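Local coordinates for protein inositol monophosphatase (PDB 4N81) that probably hydrolyses phosphate monoesters such as inositol monophosphate with the help of magnesium ions, as its relatives in the inositol monophosphatase superfamily do, at residues His14-Val19 against Ala56-Glu61; Arg81-Asp86 against Thr103-Val108; Leu133-Asn138 against Glu219-Ile224; Ile142-Cys147 against Gly191-Gly196. All blocks are in the same frame, centred on the assembly; numbering follows the deposited sequence.

Contact 1 of 4, residues His14-Val19 against Ala56-Glu61; sequences HRLADV and AILEQE
The paired helices 7-24 and 42-61, which run in nearly opposite directions, meet here through L16 and V19 on one and I57 and L58 on the other. The axes of these short segments come no closer than 11.1 Å, at 153° between their directions, so side chains rather than backbones make the contact. L16 is central: its CG stands anti to the carbonyl carbon (chi1 -61°), and the two methyls beyond it part company. CD2 of L16 lies 3.6 Å from CG2 of I57, the two side chains sliding past each other in opposite senses, whereas CD1 of L16 rests 4.0 Å from CD2 of L58, whose side chain crosses that of L16 at about a right angle. V19 and I57 instead reach toward each other tip to tip, V19 CG2 lying 3.8 Å from I57 CD1. An alanine at L16 would probably open a gap facing I57 CG2 and L58 CD2, leaving both methyls without their partner. At the exposed border, R15 NH2 and E61 OE2 form a long salt bridge of 3.6 Å. The carboxylate meets the guanidinium edge with its plane turned 86° from it; at this separation the pair is a salt bridge without a hydrogen bond. Beneath, L16 touches I105 and L58 touches W83 and L85, as expected of a helix pair packed on the large sheet of the inositol monophosphatase fold.

Contact 2 of 4, residues Arg81-Asp86 against Thr103-Val108; sequences RLWVLD and TLIALV
L107 meets two flat groups of the neighbouring strand, the indole of W83 and the guanidinium of R81. Its CG stands anti to the backbone N (chi1 175°), and from there CD1 lies over the face of the W83 indole, 4.0 Å from the centroid of the five-membered ring and 15° off the ring normal, a CH-pi contact. CD1 also lies over a face of the guanidinium, while CD2 of L107 comes nearest R81 NH1, at 3.7 Å. I105 meets the same indole differently: its CG2 comes in at the edge, near the ring plane, 4.0 Å from CZ3 of W83. The indole is thus touched on a face by one side chain and at its edge by another, while D65 accepts a hydrogen bond from W83 NE1 and forms a salt bridge with R81 NH2, and D9 forms one with R81 NH1. On the opposite face of the sheet, V84 CG2 and V108 CG2 meet methyl to methyl at 3.7 Å. Beside them D86 CB lies 4.0 Å from L104 CB. The antiparallel backbones hold this register with six hydrogen bonds, L82, V84 and D86 each exchanging two with V108, A106 and L104 respectively. The bond from D86 N to L104 O is almost straight, 174° at the hydrogen. Apolar contact and backbone bonding therefore fix the root of D86, whose OD2 projects close to D89 and D210; such a gathering of carboxylates is consistent with the predicted magnesium site, where a bound cation would probably offset their repulsion.

Contact 3 of 4, residues Leu133-Asn138 against Glu219-Ile224; sequences LPTSFN and EGAGGI
The carbonyl oxygen of G220 is approached by two groups from the neighbouring strand, the backbone N-H of T135 and the CA-H of P134. The hydrogen bond from T135 N to G220 O measures 3.0 Å and is nearly straight at the hydrogen, 172°, yet the nitrogen sits above the carbonyl plane, 69° out of it. P134 CA adds a weaker CH...O contact to G220 O at 3.6 Å. The T135 side chain leans over the same peptide: with OG1 anti to its own carbonyl carbon (chi1 -69°), the hydroxyl comes to 3.0 Å from G220 C. It also passes close to A221 N at an angle too poor for a bond; its hydrogen-bonding partner is the carbonyl oxygen of I217, one turn back in the helix. That bond pins the rotation of the hydroxyl against the helix end. T135 CB and A221 CB then meet at 4.1 Å. The fit at G220 is close enough that a CB there would collide with T135 OG1, so the absence of a side chain is what lets the strand come so near. G222, with positive phi, directs the chain out of the last turn, and its N reaches E219 O at 3.0 Å. This is a Schellman motif ending helix 214-220, docked on strand 133-137 of the large sheet before the chain enters strand 224-226 of the other.

Contact 4 of 4, residues Ile142-Cys147 against Gly191-Gly196; sequences IHTRSC and GLLSLG
I142 holds CG1 between its backbone N and carbonyl carbon (chi1 60°), a crowded position, and with chi2 near anti its CD1 comes within 3.4 Å of S194 O. The other branch of I142, CG2, meets L195 CD2 at 3.6 Å. T144 CG2 lies 3.5 Å from L193 O, while the hydroxyl of T144 is hydrogen-bonded to G245 O. R145 repeats the tight first torsion (chi1 69°) but then runs extended from CG to NE, passing alongside the last residue of the opposing segment with CD 3.2 Å from G196 O. All three side chains thus work on one structure, the Schellman motif that closes helix 187-194: G196 has positive phi and its N bonds back to L193 O, just beyond the last helical bond, L195 N to G191 O. A CB on G196 would strike H143 O. No direct hydrogen bond joins the two segments; water does so instead. One water accepts from R145 N at 3.0 Å and donates to L193 O at 2.8 Å, and a second accepts from H143 N and donates weakly to L195 O. An alanine at R145 would probably leave the carboxylate of D199, which pairs with NE, without its charged mate and strip cover from G196 O. The R145 side chain also packs on L32 of the second subunit.

The four contacts fall into two touching pairs. Contact 1 lies on contact 2, their centres 11 Å apart, with I105 CD1 packing 3.4 Å from A17 N and L58 CD1 packing 3.7 Å from W83 CB. Contacts 3 and 4, 9 Å apart between centres, are joined by probable backbone hydrogen bonds, A221 O to T144 N at 3.0 Å and T135 O to I142 N at 3.1 Å; contact 4 is nested within the chain loop that contact 3 closes. The large sheet links the pairs, since contacts 2 and 3 both reach it, about 17 Å apart between centres. Only contact 2 holds a predicted magnesium ligand, D86; the L16 side chain of contact 1 lies about 11 Å from that of D86.

Contact 1 of 4, residues His14-Val19 against Ala56-Glu61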
loop_
_atom_site.group_PDB
_atom_site.type_symbol
_atom_site.label_atom_id
_atom_site.label_comp_id
_atom_site.label_asym_id
_atom_site.label_seq_id
_atom_site.Cartn_x
_atom_site.Cartn_y
_atom_site.Cartn_z
ATOM N N HIS A 14 -19.878 -5.702 -14.313
ATOM C CA HIS A 14 -18.583 -5.785 -14.974
ATOM C C HIS A 14 -18.429 -4.723 -16.031
ATOM O O HIS A 14 -17.327 -4.152 -16.207
ATOM C CB HIS A 14 -18.414 -7.155 -15.665
ATOM C CG HIS A 14 -17.985 -8.242 -14.719
ATOM N ND1 HIS A 14 -16.740 -8.260 -14.130
ATOM C CD2 HIS A 14 -18.642 -9.329 -14.240
ATOM C CE1 HIS A 14 -16.642 -9.314 -13.334
ATOM N NE2 HIS A 14 -17.788 -9.978 -13.374
ATOM N N ARG A 15 -19.528 -4.445 -16.740
ATOM C CA ARG A 15 -19.434 -3.387 -17.762
ATOM C C ARG A 15 -19.165 -2.010 -17.144
ATOM O O ARG A 15 -18.344 -1.227 -17.652
ATOM C CB ARG A 15 -20.709 -3.386 -18.653
ATOM C CG ARG A 15 -20.834 -2.173 -19.584
ATOM C CD ARG A 15 -21.540 -2.485 -20.924
ATOM N NE ARG A 15 -23.002 -2.340 -20.946
ATOM C CZ ARG A 15 -23.867 -3.328 -20.689
ATOM N NH1 ARG A 15 -23.420 -4.535 -20.332
ATOM N NH2 ARG A 15 -25.184 -3.107 -20.752
ATOM N N LEU A 16 -19.795 -1.749 -15.995
ATOM C CA LEU A 16 -19.575 -0.482 -15.312
ATOM C C LEU A 16 -18.135 -0.409 -14.835
ATOM O O LEU A 16 -17.476 0.633 -14.942
ATOM C CB LEU A 16 -20.535 -0.350 -14.124
ATOM C CG LEU A 16 -22.033 -0.360 -14.495
ATOM C CD1 LEU A 16 -22.830 -0.309 -13.214
ATOM C CD2 LEU A 16 -22.419 0.818 -15.381
ATOM N N ALA A 17 -17.609 -1.531 -14.351
ATOM C CA ALA A 17 -16.230 -1.483 -13.878
ATOM C C ALA A 17 -15.266 -1.228 -15.020
ATOM O O ALA A 17 -14.276 -0.463 -14.845
ATOM C CB ALA A 17 -15.828 -2.755 -13.086
ATOM N N ASP A 18 -15.563 -1.809 -16.186
ATOM C CA ASP A 18 -14.697 -1.610 -17.361
ATOM C C ASP A 18 -14.712 -0.159 -17.838
ATOM O O ASP A 18 -13.668 0.448 -18.160
ATOM C CB ASP A 18 -15.176 -2.450 -18.562
ATOM C CG ASP A 18 -14.993 -3.950 -18.339
ATOM O OD1 ASP A 18 -14.251 -4.323 -17.397
ATOM O OD2 ASP A 18 -15.588 -4.739 -19.123
ATOM N N VAL A 19 -15.916 0.411 -17.841
ATOM C CA VAL A 19 -16.060 1.779 -18.298
ATOM C C VAL A 19 -15.318 2.744 -17.361
ATOM O O VAL A 19 -14.532 3.670 -17.806
ATOM C CB VAL A 19 -17.563 2.093 -18.429
ATOM C CG1 VAL A 19 -17.808 3.586 -18.522
ATOM C CG2 VAL A 19 -18.152 1.305 -19.656
ATOM N N ALA A 56 -24.780 7.177 -16.721
ATOM C CA ALA A 56 -25.532 7.228 -17.997
ATOM C C ALA A 56 -25.934 5.819 -18.401
ATOM O O ALA A 56 -27.085 5.576 -18.891
ATOM C CB ALA A 56 -24.698 7.862 -19.106
ATOM N N ILE A 57 -25.005 4.883 -18.162
ATOM C CA ILE A 57 -25.349 3.499 -18.479
ATOM C C ILE A 57 -26.478 2.988 -17.570
ATOM O O ILE A 57 -27.417 2.331 -18.049
ATOM C CB ILE A 57 -24.117 2.569 -18.352
ATOM C CG1 ILE A 57 -23.148 2.847 -19.497
ATOM C CG2 ILE A 57 -24.531 1.079 -18.329
ATOM C CD1 ILE A 57 -21.741 2.314 -19.209
ATOM N N LEU A 58 -26.430 3.319 -16.274
ATOM C CA LEU A 58 -27.502 2.860 -15.403
ATOM C C LEU A 58 -28.861 3.476 -15.769
ATOM O O LEU A 58 -29.908 2.807 -15.695
ATOM C CB LEU A 58 -27.150 3.129 -13.931
ATOM C CG LEU A 58 -26.091 2.154 -13.399
ATOM C CD1 LEU A 58 -25.591 2.619 -12.049
ATOM C CD2 LEU A 58 -26.675 0.748 -13.269
ATOM N N GLU A 59 -28.844 4.727 -16.215
ATOM C CA GLU A 59 -30.077 5.382 -16.634
ATOM C C GLU A 59 -30.637 4.719 -17.875
ATOM O O GLU A 59 -31.860 4.598 -18.027
ATOM C CB GLU A 59 -29.847 6.873 -16.880
ATOM C CG GLU A 59 -29.830 7.702 -15.588
ATOM C CD GLU A 59 -28.953 8.950 -15.680
ATOM O OE1 GLU A 59 -28.622 9.527 -14.610
ATOM O OE2 GLU A 59 -28.582 9.343 -16.812
ATOM N N GLN A 60 -29.771 4.242 -18.764
ATOM C CA GLN A 60 -30.353 3.502 -19.891
ATOM C C GLN A 60 -30.776 2.042 -19.592
ATOM O O GLN A 60 -31.824 1.610 -20.047
ATOM C CB GLN A 60 -29.470 3.571 -21.144
ATOM C CG GLN A 60 -30.039 2.779 -22.298
ATOM C CD GLN A 60 -29.486 3.183 -23.657
ATOM O OE1 GLN A 60 -28.270 3.229 -23.858
ATOM N NE2 GLN A 60 -30.380 3.479 -24.598
ATOM N N GLU A 61 -29.959 1.280 -18.863
ATOM C CA GLU A 61 -30.193 -0.154 -18.707
ATOM C C GLU A 61 -30.963 -0.518 -17.450
ATOM O O GLU A 61 -31.510 -1.618 -17.369
ATOM C CB GLU A 61 -28.880 -0.940 -18.675
ATOM C CG GLU A 61 -27.863 -0.569 -19.707
ATOM C CD GLU A 61 -28.196 -1.119 -21.054
ATOM O OE1 GLU A 61 -29.152 -1.929 -21.163
ATOM O OE2 GLU A 61 -27.498 -0.727 -22.013
#

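Contact 2 of 4, residues Arg81-Asp86 against Thr103-Val108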
loop_
_atom_site.group_PDB
_atom_site.type_symbol
_atom_site.label_atom_id
_atom_site.label_comp_id
_atom_site.label_asym_id
_atom_site.label_seq_id
_atom_site.Cartn_x
_atom_site.Cartn_y
_atom_site.Cartn_z
ATOM N N ARG A 81 -34.393 -1.438 -5.063
ATOM C CA ARG A 81 -33.048 -1.760 -5.609
ATOM C C ARG A 81 -32.265 -0.469 -5.895
ATOM O O ARG A 81 -32.773 0.428 -6.604
ATOM C CB ARG A 81 -33.152 -2.557 -6.934
ATOM C CG ARG A 81 -33.783 -3.968 -6.813
ATOM C CD ARG A 81 -34.188 -4.603 -8.175
ATOM N NE ARG A 81 -33.251 -4.308 -9.265
ATOM C CZ ARG A 81 -32.334 -5.142 -9.747
ATOM N NH1 ARG A 81 -32.197 -6.367 -9.254
ATOM N NH2 ARG A 81 -31.548 -4.753 -10.736
ATOM N N LEU A 82 -31.031 -0.390 -5.408
ATOM C CA LEU A 82 -30.219 0.821 -5.569
ATOM C C LEU A 82 -28.815 0.425 -5.994
ATOM O O LEU A 82 -28.215 -0.472 -5.377
ATOM C CB LEU A 82 -30.048 1.545 -4.220
ATOM C CG LEU A 82 -31.272 2.089 -3.481
ATOM C CD1 LEU A 82 -30.817 2.769 -2.186
ATOM C CD2 LEU A 82 -32.005 3.061 -4.368
ATOM N N TRP A 83 -28.250 1.148 -6.950
ATOM C CA TRP A 83 -26.831 0.997 -7.265
ATOM C C TRP A 83 -25.980 1.988 -6.455
ATOM O O TRP A 83 -26.350 3.165 -6.321
ATOM C CB TRP A 83 -26.620 1.243 -8.760
ATOM C CG TRP A 83 -27.249 0.152 -9.588
ATOM C CD1 TRP A 83 -28.528 0.086 -10.027
ATOM C CD2 TRP A 83 -26.606 -1.061 -10.010
ATOM N NE1 TRP A 83 -28.736 -1.097 -10.727
ATOM C CE2 TRP A 83 -27.563 -1.813 -10.730
ATOM C CE3 TRP A 83 -25.316 -1.582 -9.843
ATOM C CZ2 TRP A 83 -27.266 -3.052 -11.289
ATOM C CZ3 TRP A 83 -25.022 -2.809 -10.400
ATOM C CH2 TRP A 83 -25.997 -3.534 -11.114
ATOM N N VAL A 84 -24.839 1.519 -5.943
ATOM C CA VAL A 84 -23.968 2.357 -5.145
ATOM C C VAL A 84 -22.632 2.358 -5.870
ATOM O O VAL A 84 -22.086 1.295 -6.090
ATOM C CB VAL A 84 -23.801 1.762 -3.722
ATOM C CG1 VAL A 84 -22.885 2.639 -2.842
ATOM C CG2 VAL A 84 -25.162 1.621 -3.036
ATOM N N LEU A 85 -22.144 3.536 -6.281
ATOM C CA LEU A 85 -20.890 3.648 -7.039
ATOM C C LEU A 85 -19.851 4.456 -6.266
ATOM O O LEU A 85 -20.170 5.500 -5.702
ATOM C CB LEU A 85 -21.154 4.374 -8.354
ATOM C CG LEU A 85 -22.360 3.831 -9.135
ATOM C CD1 LEU A 85 -22.602 4.636 -10.386
ATOM C CD2 LEU A 85 -22.191 2.365 -9.476
ATOM N N ASP A 86 -18.621 3.967 -6.213
ATOM C CA ASP A 86 -17.506 4.780 -5.776
ATOM C C ASP A 86 -16.391 4.632 -6.828
ATOM O O ASP A 86 -15.666 3.619 -6.811
ATOM C CB ASP A 86 -16.994 4.337 -4.394
ATOM C CG ASP A 86 -16.093 5.409 -3.747
ATOM O OD1 ASP A 86 -15.993 6.511 -4.337
ATOM O OD2 ASP A 86 -15.514 5.162 -2.662
ATOM N N THR A 103 -12.301 0.833 -7.845
ATOM C CA THR A 103 -13.667 1.234 -8.148
ATOM C C THR A 103 -14.554 0.253 -7.388
ATOM O O THR A 103 -14.370 -0.966 -7.483
ATOM C CB THR A 103 -13.912 1.087 -9.647
ATOM O OG1 THR A 103 -13.073 2.021 -10.350
ATOM C CG2 THR A 103 -15.422 1.348 -9.997
ATOM N N LEU A 104 -15.552 0.764 -6.676
ATOM C CA LEU A 104 -16.526 -0.108 -6.010
ATOM C C LEU A 104 -17.864 0.053 -6.692
ATOM O O LEU A 104 -18.326 1.194 -6.870
ATOM C CB LEU A 104 -16.680 0.312 -4.543
ATOM C CG LEU A 104 -15.395 0.369 -3.711
ATOM C CD1 LEU A 104 -15.683 0.687 -2.227
ATOM C CD2 LEU A 104 -14.714 -1.013 -3.809
ATOM N N ILE A 105 -18.497 -1.069 -7.041
ATOM C CA ILE A 105 -19.866 -1.028 -7.571
ATOM C C ILE A 105 -20.711 -2.009 -6.744
ATOM O O ILE A 105 -20.321 -3.168 -6.547
ATOM C CB ILE A 105 -19.834 -1.478 -9.043
ATOM C CG1 ILE A 105 -19.029 -0.457 -9.881
ATOM C CG2 ILE A 105 -21.290 -1.740 -9.601
ATOM C CD1 ILE A 105 -18.370 -1.045 -11.102
ATOM N N ALA A 106 -21.894 -1.603 -6.326
ATOM C CA ALA A 106 -22.707 -2.532 -5.564
ATOM C C ALA A 106 -24.150 -2.404 -5.984
ATOM O O ALA A 106 -24.562 -1.335 -6.423
ATOM C CB ALA A 106 -22.572 -2.231 -4.092
ATOM N N LEU A 107 -24.891 -3.514 -5.890
ATOM C CA LEU A 107 -26.362 -3.482 -5.995
ATOM C C LEU A 107 -26.897 -3.816 -4.595
ATOM O O LEU A 107 -26.422 -4.771 -3.963
ATOM C CB LEU A 107 -26.860 -4.550 -6.975
ATOM C CG LEU A 107 -28.385 -4.699 -7.077
ATOM C CD1 LEU A 107 -29.045 -3.348 -7.434
ATOM C CD2 LEU A 107 -28.769 -5.783 -8.115
ATOM N N VAL A 108 -27.911 -3.051 -4.149
ATOM C CA VAL A 108 -28.370 -3.081 -2.784
ATOM C C VAL A 108 -29.887 -3.269 -2.859
ATOM O O VAL A 108 -30.529 -2.603 -3.658
ATOM C CB VAL A 108 -28.013 -1.748 -2.092
ATOM C CG1 VAL A 108 -28.673 -1.649 -0.754
ATOM C CG2 VAL A 108 -26.512 -1.627 -1.921
#

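Contact 3 of 4, residues Leu133-Asn138 against Glu219-Ile224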
loop_
_atom_site.group_PDB
_atom_site.type_symbol
_atom_site.label_atom_id
_atom_site.label_comp_id
_atom_site.label_asym_id
_atom_site.label_seq_id
_atom_site.Cartn_x
_atom_site.Cartn_y
_atom_site.Cartn_z
ATOM N N LEU A 133 -23.577 -16.792 -4.767
ATOM C CA LEU A 133 -22.433 -17.481 -5.342
ATOM C C LEU A 133 -21.191 -17.258 -4.485
ATOM O O LEU A 133 -21.110 -16.274 -3.745
ATOM C CB LEU A 133 -22.118 -16.956 -6.744
ATOM C CG LEU A 133 -22.813 -17.603 -7.941
ATOM C CD1 LEU A 133 -23.125 -19.092 -7.748
ATOM C CD2 LEU A 133 -24.034 -16.851 -8.106
ATOM N N PRO A 134 -20.205 -18.174 -4.591
ATOM C CA PRO A 134 -18.863 -17.924 -4.018
ATOM C C PRO A 134 -18.200 -16.722 -4.686
ATOM O O PRO A 134 -18.351 -16.468 -5.889
ATOM C CB PRO A 134 -18.071 -19.212 -4.342
ATOM C CG PRO A 134 -18.976 -20.058 -5.164
ATOM C CD PRO A 134 -20.384 -19.550 -5.076
ATOM N N THR A 135 -17.453 -15.990 -3.886
ATOM C CA THR A 135 -16.700 -14.840 -4.345
ATOM C C THR A 135 -15.593 -15.300 -5.275
ATOM O O THR A 135 -15.002 -16.363 -5.038
ATOM C CB THR A 135 -16.140 -14.122 -3.144
ATOM O OG1 THR A 135 -17.238 -13.530 -2.453
ATOM C CG2 THR A 135 -15.128 -13.019 -3.510
ATOM N N SER A 136 -15.324 -14.512 -6.292
ATOM C CA SER A 136 -14.284 -14.793 -7.257
ATOM C C SER A 136 -13.268 -13.642 -7.387
ATOM O O SER A 136 -13.632 -12.536 -7.234
ATOM C CB SER A 136 -14.899 -15.047 -8.617
ATOM O OG SER A 136 -15.540 -16.310 -8.702
ATOM N N PHE A 137 -12.027 -13.981 -7.682
ATOM C CA PHE A 137 -11.028 -12.969 -7.928
ATOM C C PHE A 137 -10.435 -13.305 -9.298
ATOM O O PHE A 137 -9.897 -14.393 -9.470
ATOM C CB PHE A 137 -9.947 -13.039 -6.884
ATOM C CG PHE A 137 -8.789 -12.057 -7.138
ATOM C CD1 PHE A 137 -7.599 -12.491 -7.703
ATOM C CD2 PHE A 137 -8.915 -10.709 -6.783
ATOM C CE1 PHE A 137 -6.498 -11.583 -7.906
ATOM C CE2 PHE A 137 -7.874 -9.799 -7.012
ATOM C CZ PHE A 137 -6.661 -10.230 -7.570
ATOM N N ASN A 138 -10.547 -12.386 -10.265
ATOM C CA ASN A 138 -10.090 -12.653 -11.658
ATOM C C ASN A 138 -10.624 -13.993 -12.135
ATOM O O ASN A 138 -9.933 -14.786 -12.788
ATOM C CB ASN A 138 -8.570 -12.506 -11.829
ATOM C CG ASN A 138 -8.136 -11.065 -11.696
ATOM O OD1 ASN A 138 -8.984 -10.188 -11.666
ATOM N ND2 ASN A 138 -6.830 -10.802 -11.665
ATOM N N GLU A 219 -18.211 -11.805 2.513
ATOM C CA GLU A 219 -19.071 -12.860 3.016
ATOM C C GLU A 219 -19.074 -14.052 2.082
ATOM O O GLU A 219 -19.053 -15.172 2.563
ATOM C CB GLU A 219 -20.492 -12.317 3.425
ATOM C CG GLU A 219 -20.294 -11.273 4.633
ATOM C CD GLU A 219 -21.456 -11.101 5.660
ATOM O OE1 GLU A 219 -22.573 -11.106 5.107
ATOM O OE2 GLU A 219 -21.233 -10.921 6.981
ATOM N N GLY A 220 -18.990 -13.822 0.757
ATOM C CA GLY A 220 -19.049 -14.926 -0.193
ATOM C C GLY A 220 -17.697 -15.599 -0.276
ATOM O O GLY A 220 -17.575 -16.669 -0.917
ATOM N N ALA A 221 -16.673 -14.967 0.320
ATOM C CA ALA A 221 -15.360 -15.647 0.495
ATOM C C ALA A 221 -15.302 -16.497 1.773
ATOM O O ALA A 221 -14.342 -17.203 2.011
ATOM C CB ALA A 221 -14.167 -14.638 0.437
ATOM N N GLY A 222 -16.351 -16.450 2.585
ATOM C CA GLY A 222 -16.326 -17.219 3.821
ATOM C C GLY A 222 -16.096 -16.347 5.059
ATOM O O GLY A 222 -16.103 -16.855 6.200
ATOM N N GLY A 223 -15.906 -15.046 4.853
ATOM C CA GLY A 223 -15.681 -14.142 5.989
ATOM C C GLY A 223 -16.954 -13.563 6.591
ATOM O O GLY A 223 -18.074 -13.992 6.298
ATOM N N ILE A 224 -16.780 -12.594 7.480
ATOM C CA ILE A 224 -17.945 -11.995 8.102
ATOM C C ILE A 224 -17.640 -10.492 8.151
ATOM O O ILE A 224 -16.510 -10.086 8.385
ATOM C CB ILE A 224 -18.198 -12.571 9.523
ATOM C CG1 ILE A 224 -19.362 -11.856 10.234
ATOM C CG2 ILE A 224 -16.954 -12.472 10.429
ATOM C CD1 ILE A 224 -19.865 -12.769 11.457
#

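Contact 4 of 4, residues Ile142-Cys147 against Gly191-Gly196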
loop_
_atom_site.group_PDB
_atom_site.type_symbol
_atom_site.label_atom_id
_atom_site.label_comp_id
_atom_site.label_asym_id
_atom_site.label_seq_id
_atom_site.Cartn_x
_atom_site.Cartn_y
_atom_site.Cartn_z
ATOM N N ILE A 142 -12.414 -17.903 -4.368
ATOM C CA ILE A 142 -11.410 -17.632 -3.353
ATOM C C ILE A 142 -11.994 -17.831 -1.964
ATOM O O ILE A 142 -13.223 -17.854 -1.793
ATOM C CB ILE A 142 -10.853 -16.178 -3.473
ATOM C CG1 ILE A 142 -11.994 -15.159 -3.312
ATOM C CG2 ILE A 142 -10.046 -16.020 -4.835
ATOM C CD1 ILE A 142 -11.434 -13.674 -3.048
ATOM N N HIS A 143 -11.097 -17.987 -0.981
ATOM C CA HIS A 143 -11.492 -18.326 0.365
ATOM C C HIS A 143 -10.688 -17.499 1.379
ATOM O O HIS A 143 -9.467 -17.406 1.278
ATOM C CB HIS A 143 -11.160 -19.818 0.621
ATOM C CG HIS A 143 -11.947 -20.753 -0.248
ATOM N ND1 HIS A 143 -11.463 -21.251 -1.442
ATOM C CD2 HIS A 143 -13.198 -21.253 -0.109
ATOM C CE1 HIS A 143 -12.380 -22.028 -1.994
ATOM N NE2 HIS A 143 -13.437 -22.052 -1.202
ATOM N N THR A 144 -11.388 -17.017 2.409
ATOM C CA THR A 144 -10.708 -16.455 3.574
ATOM C C THR A 144 -9.987 -17.605 4.305
ATOM O O THR A 144 -10.229 -18.796 3.996
ATOM C CB THR A 144 -11.664 -15.830 4.532
ATOM O OG1 THR A 144 -12.594 -16.827 5.015
ATOM C CG2 THR A 144 -12.439 -14.631 3.840
ATOM N N ARG A 145 -9.000 -17.248 5.129
ATOM C CA ARG A 145 -8.332 -18.251 5.963
ATOM C C ARG A 145 -8.832 -18.245 7.368
ATOM O O ARG A 145 -9.452 -17.260 7.839
ATOM C CB ARG A 145 -6.827 -18.030 5.987
ATOM C CG ARG A 145 -6.397 -16.729 6.760
ATOM C CD ARG A 145 -4.848 -16.579 6.644
ATOM N NE ARG A 145 -4.410 -15.362 7.342
ATOM C CZ ARG A 145 -3.311 -14.683 7.010
ATOM N NH1 ARG A 145 -2.488 -15.171 6.076
ATOM N NH2 ARG A 145 -3.009 -13.568 7.680
ATOM N N SER A 146 -8.603 -19.368 8.051
ATOM C CA SER A 146 -8.957 -19.438 9.459
ATOM C C SER A 146 -7.815 -18.849 10.301
ATOM O O SER A 146 -6.695 -18.686 9.824
ATOM C CB SER A 146 -9.209 -20.872 9.912
ATOM O OG SER A 146 -8.018 -21.600 9.690
ATOM N N CYS A 147 -8.101 -18.558 11.570
ATOM C CA CYS A 147 -7.102 -17.921 12.426
ATOM C C CYS A 147 -7.412 -18.289 13.891
ATOM O O CYS A 147 -8.551 -18.169 14.332
ATOM C CB CYS A 147 -7.196 -16.392 12.258
ATOM S SG CYS A 147 -5.872 -15.567 13.229
ATOM N N GLY A 191 -10.175 -6.725 0.105
ATOM C CA GLY A 191 -9.908 -7.695 -0.941
ATOM C C GLY A 191 -8.823 -8.662 -0.446
ATOM O O GLY A 191 -8.944 -9.898 -0.693
ATOM N N LEU A 192 -7.834 -8.150 0.295
ATOM C CA LEU A 192 -6.753 -9.104 0.699
ATOM C C LEU A 192 -7.328 -10.043 1.745
ATOM O O LEU A 192 -6.921 -11.265 1.836
ATOM C CB LEU A 192 -5.550 -8.310 1.321
ATOM C CG LEU A 192 -4.723 -7.583 0.244
ATOM C CD1 LEU A 192 -3.706 -6.631 0.948
ATOM C CD2 LEU A 192 -3.996 -8.648 -0.677
ATOM N N LEU A 193 -8.263 -9.511 2.532
ATOM C CA LEU A 193 -8.831 -10.405 3.572
ATOM C C LEU A 193 -9.660 -11.512 2.878
ATOM O O LEU A 193 -9.587 -12.690 3.315
ATOM C CB LEU A 193 -9.697 -9.577 4.575
ATOM C CG LEU A 193 -10.451 -10.418 5.654
ATOM C CD1 LEU A 193 -10.684 -9.516 6.929
ATOM C CD2 LEU A 193 -11.839 -10.883 5.185
ATOM N N SER A 194 -10.355 -11.175 1.754
ATOM C CA SER A 194 -11.180 -12.191 1.058
ATOM C C SER A 194 -10.297 -13.240 0.391
ATOM O O SER A 194 -10.714 -14.366 0.205
ATOM C CB SER A 194 -12.064 -11.525 -0.025
ATOM O OG SER A 194 -12.841 -10.536 0.642
ATOM N N LEU A 195 -9.078 -12.842 0.002
ATOM C CA LEU A 195 -8.122 -13.775 -0.618
ATOM C C LEU A 195 -7.414 -14.610 0.435
ATOM O O LEU A 195 -6.658 -15.548 0.103
ATOM C CB LEU A 195 -7.068 -13.004 -1.424
ATOM C CG LEU A 195 -7.585 -12.398 -2.728
ATOM C CD1 LEU A 195 -6.549 -11.348 -3.136
ATOM C CD2 LEU A 195 -7.672 -13.529 -3.825
ATOM N N GLY A 196 -7.629 -14.301 1.703
ATOM C CA GLY A 196 -6.929 -15.082 2.730
ATOM C C GLY A 196 -5.545 -14.587 3.165
ATOM O O GLY A 196 -4.704 -15.376 3.637
HETATM O O HOH W 1 -8.302 -17.907 -1.645
HETATM O O HOH W 2 -8.821 -14.241 5.501
#